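Local coordinates for protein endo-beta-mannanase (Rhizomucor miehei, PDB 4QP0) that probably hydrolyses beta-1,4-mannosidic linkages at random within mannans, galactomannans and glucomannans, as a secreted family 5 glycoside hydrolase, at residues V51-F57 / I101-L107; S63-Q67 / M76-D80; Q310-E314 / H352-M356. All blocks are in the same frame, centred on the assembly; numbering follows the deposited sequence.

Overall arrangement
The chain folds as a TIM barrel, and the three contacts sample its wall, the loop after strand 51-55 and its outer layer. Interaction 1 joins neighbouring parallel strands and carries an arginine set among barrel glutamates, probably by the active site. Interaction 2 lies between its two strands in sequence and belongs to a two-stranded antiparallel hairpin. Their centres are about 18 Å apart, yet Phe-66 packs on the backbone of Leu-56 and Phe-57. Interaction 3 pairs two helices of the outer layer, around the ring of strands and away from that site. Its centre is about 21 Å from that of interaction 1 and about 38 Å from that of interaction 2.

Interaction 1 (V51-F57 / I101-L107); sequences VVRTWLF and IKLIFTL
Strands 51-55 and 102-106 are parallel neighbours in the wall of the TIM barrel, paired in register from Val-51 with Lys-102 to Trp-55 with Thr-106. The ladder starts with Val-52 N to Lys-102 O (2.9 Å). Ile-104 N then binds Val-52 O, and Thr-54 N binds Ile-104 O. Thr-106 N to Thr-54 O is slightly longer, at 3.1 Å. Leu-56 N closes the ladder on Thr-106 O at 2.8 Å.

Val-52, Thr-54, Leu-103 and Phe-105 share one face of the sheet. Val-52 CG1 lies alongside Leu-103 CD2 at 3.7 Å. Val-52 packs on helix 34-47, Leu-103 and Phe-105 on helix 87-98. Past the strand end, Leu-56 sets CD1 over one face of the Phe-105 ring, 3.6 Å from its centroid. Leu-103 CB lies toward the rim of the opposite face.

Val-51, Arg-53, Trp-55, Ile-104 and Thr-106 face the barrel interior. Val-51 CG1 meets Ile-104 CD1 at 4.0 Å. The Arg-53 chain runs extended from CG to NE, with CG anti to the backbone N (chi1 -175°). This carries the guanidinium past Ile-104 to Thr-106, whose OG1 lies over one face without a bond to it. Thr-106 OG1 bonds to Glu-171 instead and also touches the Trp-55 ring edge at CZ3 (3.8 Å). The guanidinium forms salt bridges with Glu-171, Glu-292 and Glu-293, which probably helps to position these carboxylates. A buried arginine among glutamates, inside a parallel barrel toward the C-terminal ends of the strands, is characteristic of the active-site region of family 5 glycosidases.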
loop_
_atom_site.group_PDB
_atom_site.type_symbol
_atom_site.label_atom_id
_atom_site.label_comp_id
_atom_site.label_asym_id
_atom_site.label_seq_id
_atom_site.Cartn_x
_atom_site.Cartn_y
_atom_site.Cartn_z
ATOM N N VAL A 51 -12.120 1.842 -4.209
ATOM C CA VAL A 51 -10.663 1.704 -4.357
ATOM C C VAL A 51 -10.154 0.428 -3.699
ATOM O O VAL A 51 -10.615 0.053 -2.617
ATOM C CB VAL A 51 -9.889 2.906 -3.747
ATOM C CG1 VAL A 51 -8.381 2.692 -3.851
ATOM C CG2 VAL A 51 -10.261 4.213 -4.431
ATOM N N VAL A 52 -9.183 -0.224 -4.341
ATOM C CA VAL A 52 -8.489 -1.348 -3.719
ATOM C C VAL A 52 -6.944 -1.218 -3.815
ATOM O O VAL A 52 -6.388 -0.833 -4.852
ATOM C CB VAL A 52 -9.040 -2.708 -4.232
ATOM C CG1 VAL A 52 -8.791 -2.895 -5.723
ATOM C CG2 VAL A 52 -8.495 -3.879 -3.427
ATOM N N ARG A 53 -6.280 -1.509 -2.699
ATOM C CA ARG A 53 -4.836 -1.525 -2.620
ATOM C C ARG A 53 -4.379 -2.966 -2.766
ATOM O O ARG A 53 -4.984 -3.870 -2.191
ATOM C CB ARG A 53 -4.401 -0.981 -1.273
ATOM C CG ARG A 53 -2.903 -0.836 -1.108
ATOM C CD ARG A 53 -2.593 -0.084 0.168
ATOM N NE ARG A 53 -1.178 -0.157 0.499
ATOM C CZ ARG A 53 -0.624 -1.112 1.236
ATOM N NH1 ARG A 53 -1.370 -2.094 1.738
ATOM N NH2 ARG A 53 0.681 -1.085 1.474
ATOM N N THR A 54 -3.322 -3.179 -3.545
ATOM C CA THR A 54 -2.854 -4.532 -3.853
ATOM C C THR A 54 -1.396 -4.561 -4.320
ATOM O O THR A 54 -0.834 -3.534 -4.690
ATOM C CB THR A 54 -3.777 -5.239 -4.881
ATOM O OG1 THR A 54 -3.338 -6.589 -5.093
ATOM C CG2 THR A 54 -3.806 -4.499 -6.212
ATOM N N TRP A 55 -0.817 -5.758 -4.305
ATOM C CA TRP A 55 0.590 -6.017 -4.623
ATOM C C TRP A 55 0.885 -5.954 -6.099
ATOM O O TRP A 55 0.179 -6.584 -6.895
ATOM C CB TRP A 55 0.955 -7.418 -4.126
ATOM C CG TRP A 55 1.183 -7.577 -2.634
ATOM C CD1 TRP A 55 1.569 -8.739 -1.962
ATOM C CD2 TRP A 55 1.085 -6.549 -1.577
ATOM N NE1 TRP A 55 1.699 -8.513 -0.617
ATOM C CE2 TRP A 55 1.432 -7.224 -0.318
ATOM C CE3 TRP A 55 0.765 -5.190 -1.551
ATOM C CZ2 TRP A 55 1.429 -6.554 0.904
ATOM C CZ3 TRP A 55 0.766 -4.527 -0.314
ATOM C CH2 TRP A 55 1.090 -5.196 0.885
ATOM N N LEU A 56 1.931 -5.209 -6.474
ATOM C CA LEU A 56 2.469 -5.231 -7.847
ATOM C C LEU A 56 3.969 -5.528 -7.821
ATOM O O LEU A 56 4.765 -4.898 -8.523
ATOM C CB LEU A 56 2.197 -3.925 -8.603
ATOM C CG LEU A 56 1.834 -4.045 -10.101
ATOM C CD1 LEU A 56 1.822 -2.688 -10.785
ATOM C CD2 LEU A 56 2.747 -4.991 -10.868
ATOM N N PHE A 57 4.330 -6.487 -6.980
ATOM C CA PHE A 57 5.678 -7.017 -6.866
ATOM C C PHE A 57 5.504 -8.509 -6.616
ATOM O O PHE A 57 4.481 -8.930 -6.057
ATOM C CB PHE A 57 6.423 -6.369 -5.689
ATOM C CG PHE A 57 5.765 -6.601 -4.351
ATOM C CD1 PHE A 57 6.155 -7.666 -3.543
ATOM C CD2 PHE A 57 4.745 -5.760 -3.902
ATOM C CE1 PHE A 57 5.538 -7.889 -2.325
ATOM C CE2 PHE A 57 4.127 -5.977 -2.683
ATOM C CZ PHE A 57 4.517 -7.046 -1.899
ATOM N N ILE A 101 -13.598 0.848 -10.569
ATOM C CA ILE A 101 -12.815 0.713 -9.352
ATOM C C ILE A 101 -11.371 1.112 -9.643
ATOM O O ILE A 101 -10.867 0.899 -10.742
ATOM C CB ILE A 101 -12.942 -0.703 -8.755
ATOM C CG1 ILE A 101 -14.354 -0.885 -8.173
ATOM C CG2 ILE A 101 -11.879 -0.946 -7.696
ATOM C CD1 ILE A 101 -14.660 -2.273 -7.647
ATOM N N LYS A 102 -10.731 1.714 -8.649
ATOM C CA LYS A 102 -9.402 2.275 -8.788
ATOM C C LYS A 102 -8.374 1.435 -8.009
ATOM O O LYS A 102 -8.732 0.734 -7.060
ATOM C CB LYS A 102 -9.436 3.722 -8.311
ATOM C CG LYS A 102 -10.278 4.632 -9.193
ATOM C CD LYS A 102 -9.429 5.722 -9.828
ATOM C CE LYS A 102 -10.260 6.768 -10.554
ATOM N NZ LYS A 102 -10.329 6.520 -12.023
ATOM N N LEU A 103 -7.109 1.499 -8.418
ATOM C CA LEU A 103 -6.085 0.603 -7.876
ATOM C C LEU A 103 -4.904 1.338 -7.277
ATOM O O LEU A 103 -4.353 2.228 -7.910
ATOM C CB LEU A 103 -5.559 -0.327 -8.971
ATOM C CG LEU A 103 -6.447 -1.428 -9.546
ATOM C CD1 LEU A 103 -5.953 -1.800 -10.929
ATOM C CD2 LEU A 103 -6.469 -2.654 -8.646
ATOM N N ILE A 104 -4.508 0.956 -6.065
ATOM C CA ILE A 104 -3.254 1.435 -5.473
ATOM C C ILE A 104 -2.227 0.306 -5.557
ATOM O O ILE A 104 -2.331 -0.688 -4.845
ATOM C CB ILE A 104 -3.428 1.903 -4.004
ATOM C CG1 ILE A 104 -4.407 3.086 -3.906
ATOM C CG2 ILE A 104 -2.098 2.315 -3.413
ATOM C CD1 ILE A 104 -4.743 3.501 -2.490
ATOM N N PHE A 105 -1.252 0.453 -6.445
ATOM C CA PHE A 105 -0.254 -0.591 -6.667
ATOM C C PHE A 105 0.976 -0.357 -5.814
ATOM O O PHE A 105 1.588 0.711 -5.876
ATOM C CB PHE A 105 0.160 -0.657 -8.143
ATOM C CG PHE A 105 -0.799 -1.425 -9.028
ATOM C CD1 PHE A 105 -1.212 -2.717 -8.697
ATOM C CD2 PHE A 105 -1.255 -0.872 -10.223
ATOM C CE1 PHE A 105 -2.086 -3.421 -9.522
ATOM C CE2 PHE A 105 -2.126 -1.574 -11.049
ATOM C CZ PHE A 105 -2.539 -2.847 -10.699
ATOM N N THR A 106 1.337 -1.356 -5.015
ATOM C CA THR A 106 2.538 -1.286 -4.186
ATOM C C THR A 106 3.662 -2.013 -4.923
ATOM O O THR A 106 3.486 -3.143 -5.376
ATOM C CB THR A 106 2.280 -1.892 -2.789
ATOM O OG1 THR A 106 1.097 -1.305 -2.224
ATOM C CG2 THR A 106 3.450 -1.636 -1.847
ATOM N N LEU A 107 4.813 -1.364 -5.055
ATOM C CA LEU A 107 5.834 -1.834 -6.001
ATOM C C LEU A 107 6.930 -2.727 -5.422
ATOM O O LEU A 107 7.763 -3.267 -6.163
ATOM C CB LEU A 107 6.453 -0.643 -6.736
ATOM C CG LEU A 107 5.561 0.063 -7.757
ATOM C CD1 LEU A 107 6.113 1.438 -8.079
ATOM C CD2 LEU A 107 5.388 -0.761 -9.028
#

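Interaction 2 (S63-Q67 / M76-D80); sequences SVWFQ and MVIND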
loop_
_atom_site.group_PDB
_atom_site.type_symbol
_atom_site.label_atom_id
_atom_site.label_comp_id
_atom_site.label_asym_id
_atom_site.label_seq_id
_atom_site.Cartn_x
_atom_site.Cartn_y
_atom_site.Cartn_z
ATOM N N SER A 63 4.636 -20.345 -9.296
ATOM C CA SER A 63 3.758 -20.342 -10.469
ATOM C C SER A 63 3.578 -18.948 -11.074
ATOM O O SER A 63 3.559 -18.799 -12.295
ATOM C CB SER A 63 2.396 -20.937 -10.106
ATOM O OG SER A 63 2.548 -22.162 -9.409
ATOM N N VAL A 64 3.439 -17.943 -10.209
ATOM C CA VAL A 64 3.372 -16.540 -10.625
ATOM C C VAL A 64 4.626 -15.836 -10.132
ATOM O O VAL A 64 4.967 -15.920 -8.954
ATOM C CB VAL A 64 2.107 -15.833 -10.068
ATOM C CG1 VAL A 64 2.043 -14.378 -10.503
ATOM C CG2 VAL A 64 0.845 -16.560 -10.515
ATOM N N TRP A 65 5.334 -15.170 -11.036
ATOM C CA TRP A 65 6.452 -14.316 -10.640
ATOM C C TRP A 65 6.548 -13.129 -11.545
ATOM O O TRP A 65 6.238 -13.231 -12.734
ATOM C CB TRP A 65 7.769 -15.085 -10.610
ATOM C CG TRP A 65 8.245 -15.605 -11.950
ATOM C CD1 TRP A 65 7.856 -16.784 -12.593
ATOM C CD2 TRP A 65 9.239 -14.993 -12.854
ATOM N NE1 TRP A 65 8.515 -16.933 -13.792
ATOM C CE2 TRP A 65 9.358 -15.898 -14.009
ATOM C CE3 TRP A 65 10.005 -13.836 -12.824
ATOM C CZ2 TRP A 65 10.214 -15.630 -15.069
ATOM C CZ3 TRP A 65 10.865 -13.577 -13.899
ATOM C CH2 TRP A 65 10.966 -14.454 -14.993
ATOM N N PHE A 66 6.944 -11.985 -10.988
ATOM C CA PHE A 66 7.182 -10.781 -11.794
ATOM C C PHE A 66 8.669 -10.478 -11.950
ATOM O O PHE A 66 9.085 -9.956 -12.980
ATOM C CB PHE A 66 6.437 -9.551 -11.245
ATOM C CG PHE A 66 4.943 -9.734 -11.131
ATOM C CD1 PHE A 66 4.255 -10.593 -11.981
ATOM C CD2 PHE A 66 4.216 -9.017 -10.181
ATOM C CE1 PHE A 66 2.878 -10.752 -11.864
ATOM C CE2 PHE A 66 2.842 -9.177 -10.062
ATOM C CZ PHE A 66 2.172 -10.043 -10.909
ATOM N N GLN A 67 9.451 -10.784 -10.914
ATOM C CA GLN A 67 10.912 -10.661 -10.959
ATOM C C GLN A 67 11.571 -11.923 -10.431
ATOM O O GLN A 67 10.957 -12.695 -9.692
ATOM C CB GLN A 67 11.400 -9.493 -10.115
ATOM C CG GLN A 67 11.353 -8.137 -10.776
ATOM C CD GLN A 67 11.484 -7.020 -9.758
ATOM O OE1 GLN A 67 10.652 -6.880 -8.850
ATOM N NE2 GLN A 67 12.522 -6.214 -9.905
ATOM N N MET A 76 18.756 -9.399 -12.966
ATOM C CA MET A 76 17.388 -9.433 -12.474
ATOM C C MET A 76 16.473 -9.343 -13.690
ATOM O O MET A 76 16.400 -8.304 -14.349
ATOM C CB MET A 76 17.121 -8.286 -11.494
ATOM C CG MET A 76 15.792 -8.393 -10.751
ATOM S SD MET A 76 15.627 -9.835 -9.674
ATOM C CE MET A 76 16.659 -9.347 -8.292
ATOM N N VAL A 77 15.795 -10.448 -13.989
ATOM C CA VAL A 77 14.923 -10.519 -15.165
ATOM C C VAL A 77 13.444 -10.345 -14.810
ATOM O O VAL A 77 13.016 -10.698 -13.703
ATOM C CB VAL A 77 15.160 -11.804 -15.999
ATOM C CG1 VAL A 77 16.602 -11.852 -16.487
ATOM C CG2 VAL A 77 14.815 -13.058 -15.209
ATOM N N ILE A 78 12.685 -9.789 -15.756
ATOM C CA ILE A 78 11.274 -9.443 -15.553
ATOM C C ILE A 78 10.368 -10.324 -16.415
ATOM O O ILE A 78 10.699 -10.628 -17.559
ATOM C CB ILE A 78 11.019 -7.948 -15.863
ATOM C CG1 ILE A 78 11.859 -7.055 -14.932
ATOM C CG2 ILE A 78 9.534 -7.611 -15.755
ATOM C CD1 ILE A 78 11.925 -5.595 -15.338
ATOM N N ASN A 79 9.218 -10.710 -15.863
ATOM C CA ASN A 79 8.292 -11.636 -16.520
ATOM C C ASN A 79 7.077 -10.976 -17.160
ATOM O O ASN A 79 6.122 -10.606 -16.471
ATOM C CB ASN A 79 7.830 -12.705 -15.526
ATOM C CG ASN A 79 6.998 -13.795 -16.175
ATOM O OD1 ASN A 79 7.052 -13.996 -17.393
ATOM N ND2 ASN A 79 6.221 -14.515 -15.360
ATOM N N ASP A 80 7.102 -10.875 -18.486
ATOM C CA ASP A 80 5.998 -10.286 -19.243
ATOM C C ASP A 80 4.940 -11.309 -19.657
ATOM O O ASP A 80 3.996 -10.960 -20.371
ATOM C CB ASP A 80 6.525 -9.576 -20.495
ATOM C CG ASP A 80 7.395 -8.362 -20.173
ATOM O OD1 ASP A 80 6.950 -7.475 -19.405
ATOM O OD2 ASP A 80 8.517 -8.289 -20.717
#
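The backbones of 63-67 and 76-80 run antiparallel where they meet, with Gln-67 and Ile-78 as a non-hydrogen-bonded pair and one bond beside it, from Asn-79 N to Phe-66 O (3.0 Å). That donor sits above the carbonyl plane. Gln-67 CA and Val-77 O add a CA-H...O contact at 3.5 Å.

Asn-79 and Trp-65 carry the side-chain contact. Asn-79 CB stands over the six-membered ring of Trp-65, 3.4 Å from its centroid and almost on the ring normal. The amide follows across the same face, its plane 21° from the indole. ND2 then reaches Trp-65 O at 2.9 Å, and this partner lies nearly in the amide plane. Asn-79 CG is anti to its own N (chi1 -173°), which leads the amide back over the indole to that carbonyl. Val-77 O meets the ring edge at CZ3 (3.6 Å), while Val-77 CG2 touches CH2.

ND2 also bonds to Thr-84 OG1, and OD1 accepts from Asn-81 N. Asn-79 thus bonds to two successive carbonyls, Trp-65 O through its side chain and Phe-66 O through its backbone N. The amide is fixed in rotation and held nearly flat against the indole, with its N-H groups and its oxygen satisfied.

Interaction 3 (Q310-E314 / H352-M356); sequences QGTVE and HADAM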
loop_
_atom_site.group_PDB
_atom_site.type_symbol
_atom_site.label_atom_id
_atom_site.label_comp_id
_atom_site.label_asym_id
_atom_site.label_seq_id
_atom_site.Cartn_x
_atom_site.Cartn_y
_atom_site.Cartn_z
ATOM N N GLN A 310 -13.729 4.077 12.645
ATOM C CA GLN A 310 -14.306 4.649 11.443
ATOM C C GLN A 310 -14.980 5.997 11.745
ATOM O O GLN A 310 -14.802 6.965 10.996
ATOM C CB GLN A 310 -15.248 3.633 10.776
ATOM C CG GLN A 310 -14.484 2.502 10.078
ATOM C CD GLN A 310 -15.352 1.331 9.633
ATOM O OE1 GLN A 310 -16.557 1.285 9.897
ATOM N NE2 GLN A 310 -14.732 0.368 8.960
ATOM N N GLY A 311 -15.721 6.054 12.855
ATOM C CA GLY A 311 -16.265 7.304 13.386
ATOM C C GLY A 311 -15.217 8.366 13.672
ATOM O O GLY A 311 -15.472 9.554 13.497
ATOM N N THR A 312 -14.033 7.940 14.109
ATOM C CA THR A 312 -12.883 8.845 14.262
ATOM C C THR A 312 -12.438 9.411 12.915
ATOM O O THR A 312 -12.226 10.616 12.793
ATOM C CB THR A 312 -11.689 8.152 14.957
ATOM O OG1 THR A 312 -12.126 7.612 16.208
ATOM C CG2 THR A 312 -10.542 9.133 15.202
ATOM N N VAL A 313 -12.317 8.537 11.914
ATOM C CA VAL A 313 -11.907 8.923 10.552
ATOM C C VAL A 313 -12.876 9.941 9.940
ATOM O O VAL A 313 -12.447 10.897 9.267
ATOM C CB VAL A 313 -11.747 7.688 9.640
ATOM C CG1 VAL A 313 -11.791 8.074 8.173
ATOM C CG2 VAL A 313 -10.446 6.963 9.947
ATOM N N GLU A 314 -14.172 9.725 10.181
ATOM C CA GLU A 314 -15.226 10.661 9.785
ATOM C C GLU A 314 -15.037 12.037 10.427
ATOM O O GLU A 314 -14.863 13.028 9.726
ATOM C CB GLU A 314 -16.614 10.084 10.124
ATOM C CG GLU A 314 -17.167 9.169 9.039
ATOM C CD GLU A 314 -18.029 8.034 9.567
ATOM O OE1 GLU A 314 -18.789 8.232 10.543
ATOM O OE2 GLU A 314 -17.952 6.931 8.986
ATOM N N HIS A 352 -19.777 2.591 6.951
ATOM C CA HIS A 352 -18.709 3.561 6.767
ATOM C C HIS A 352 -18.441 3.880 5.327
ATOM O O HIS A 352 -18.135 5.030 4.996
ATOM C CB HIS A 352 -17.434 3.070 7.436
ATOM C CG HIS A 352 -16.288 4.049 7.366
ATOM N ND1 HIS A 352 -16.370 5.298 7.862
ATOM C CD2 HIS A 352 -15.000 3.914 6.845
ATOM C CE1 HIS A 352 -15.195 5.930 7.668
ATOM N NE2 HIS A 352 -14.361 5.081 7.045
ATOM N N ALA A 353 -18.533 2.873 4.460
ATOM C CA ALA A 353 -18.290 3.066 3.028
ATOM C C ALA A 353 -19.249 4.107 2.453
ATOM O O ALA A 353 -18.823 5.027 1.746
ATOM C CB ALA A 353 -18.401 1.746 2.279
ATOM N N ASP A 354 -20.535 3.969 2.791
ATOM C CA ASP A 354 -21.580 4.918 2.385
ATOM C C ASP A 354 -21.345 6.325 2.934
ATOM O O ASP A 354 -21.569 7.307 2.232
ATOM C CB ASP A 354 -22.972 4.422 2.815
ATOM C CG ASP A 354 -23.316 3.051 2.241
ATOM O OD1 ASP A 354 -23.085 2.814 1.031
ATOM O OD2 ASP A 354 -23.821 2.203 3.005
ATOM N N ALA A 355 -20.896 6.411 4.185
ATOM C CA ALA A 355 -20.658 7.694 4.839
ATOM C C ALA A 355 -19.487 8.461 4.211
ATOM O O ALA A 355 -19.539 9.685 4.104
ATOM C CB ALA A 355 -20.452 7.503 6.335
ATOM N N MET A 356 -18.440 7.749 3.795
ATOM C CA MET A 356 -17.361 8.377 3.042
ATOM C C MET A 356 -17.808 8.740 1.626
ATOM O O MET A 356 -17.452 9.799 1.115
ATOM C CB MET A 356 -16.118 7.479 2.993
ATOM C CG MET A 356 -15.521 7.159 4.353
ATOM S SD MET A 356 -14.805 8.588 5.184
ATOM C CE MET A 356 -13.111 8.492 4.588
HETATM O O HOH W 1 -19.133 0.443 8.423
#
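The His-352 imidazole is covered on both faces: Gln-310 CB lies over one, 3.6 Å from the ring centroid, and Met-356 CG of its own helix lies over the other. Beyond CB, the Gln-310 chain runs on over the ring, its amide nearly parallel to it. OE1 comes to 3.2 Å from His-352 CB. A water accepts from His-352 N and donates to this OE1. NE2 bonds to Tyr-294 OH and Thr-348 O, and together these partners hold the amide in its orientation.

At the ring edge, His-352 ND1 donates to Glu-314 OE2 (2.5 Å, an exact length that is doubtful). The N-H...O angle is 151°. OE2 lies in the ring plane, and the N-H meets its anti side, tilted 21° from the carboxylate plane. His-352 CG is anti to the backbone N (chi1 -177°), which directs the ring across to the other helix. Val-313 CG1 touches the edge at CE1 (4.1 Å) and meets Met-356 CE at 3.8 Å.

His-352 NE2 bonds to Asp-321. Carboxylates at both nitrogens would probably favour the doubly protonated ring. This histidine joins helix 345-358 to helix 299-315 and strand 320-323, in the nearly parallel helix packing characteristic of a TIM barrel's outer layer.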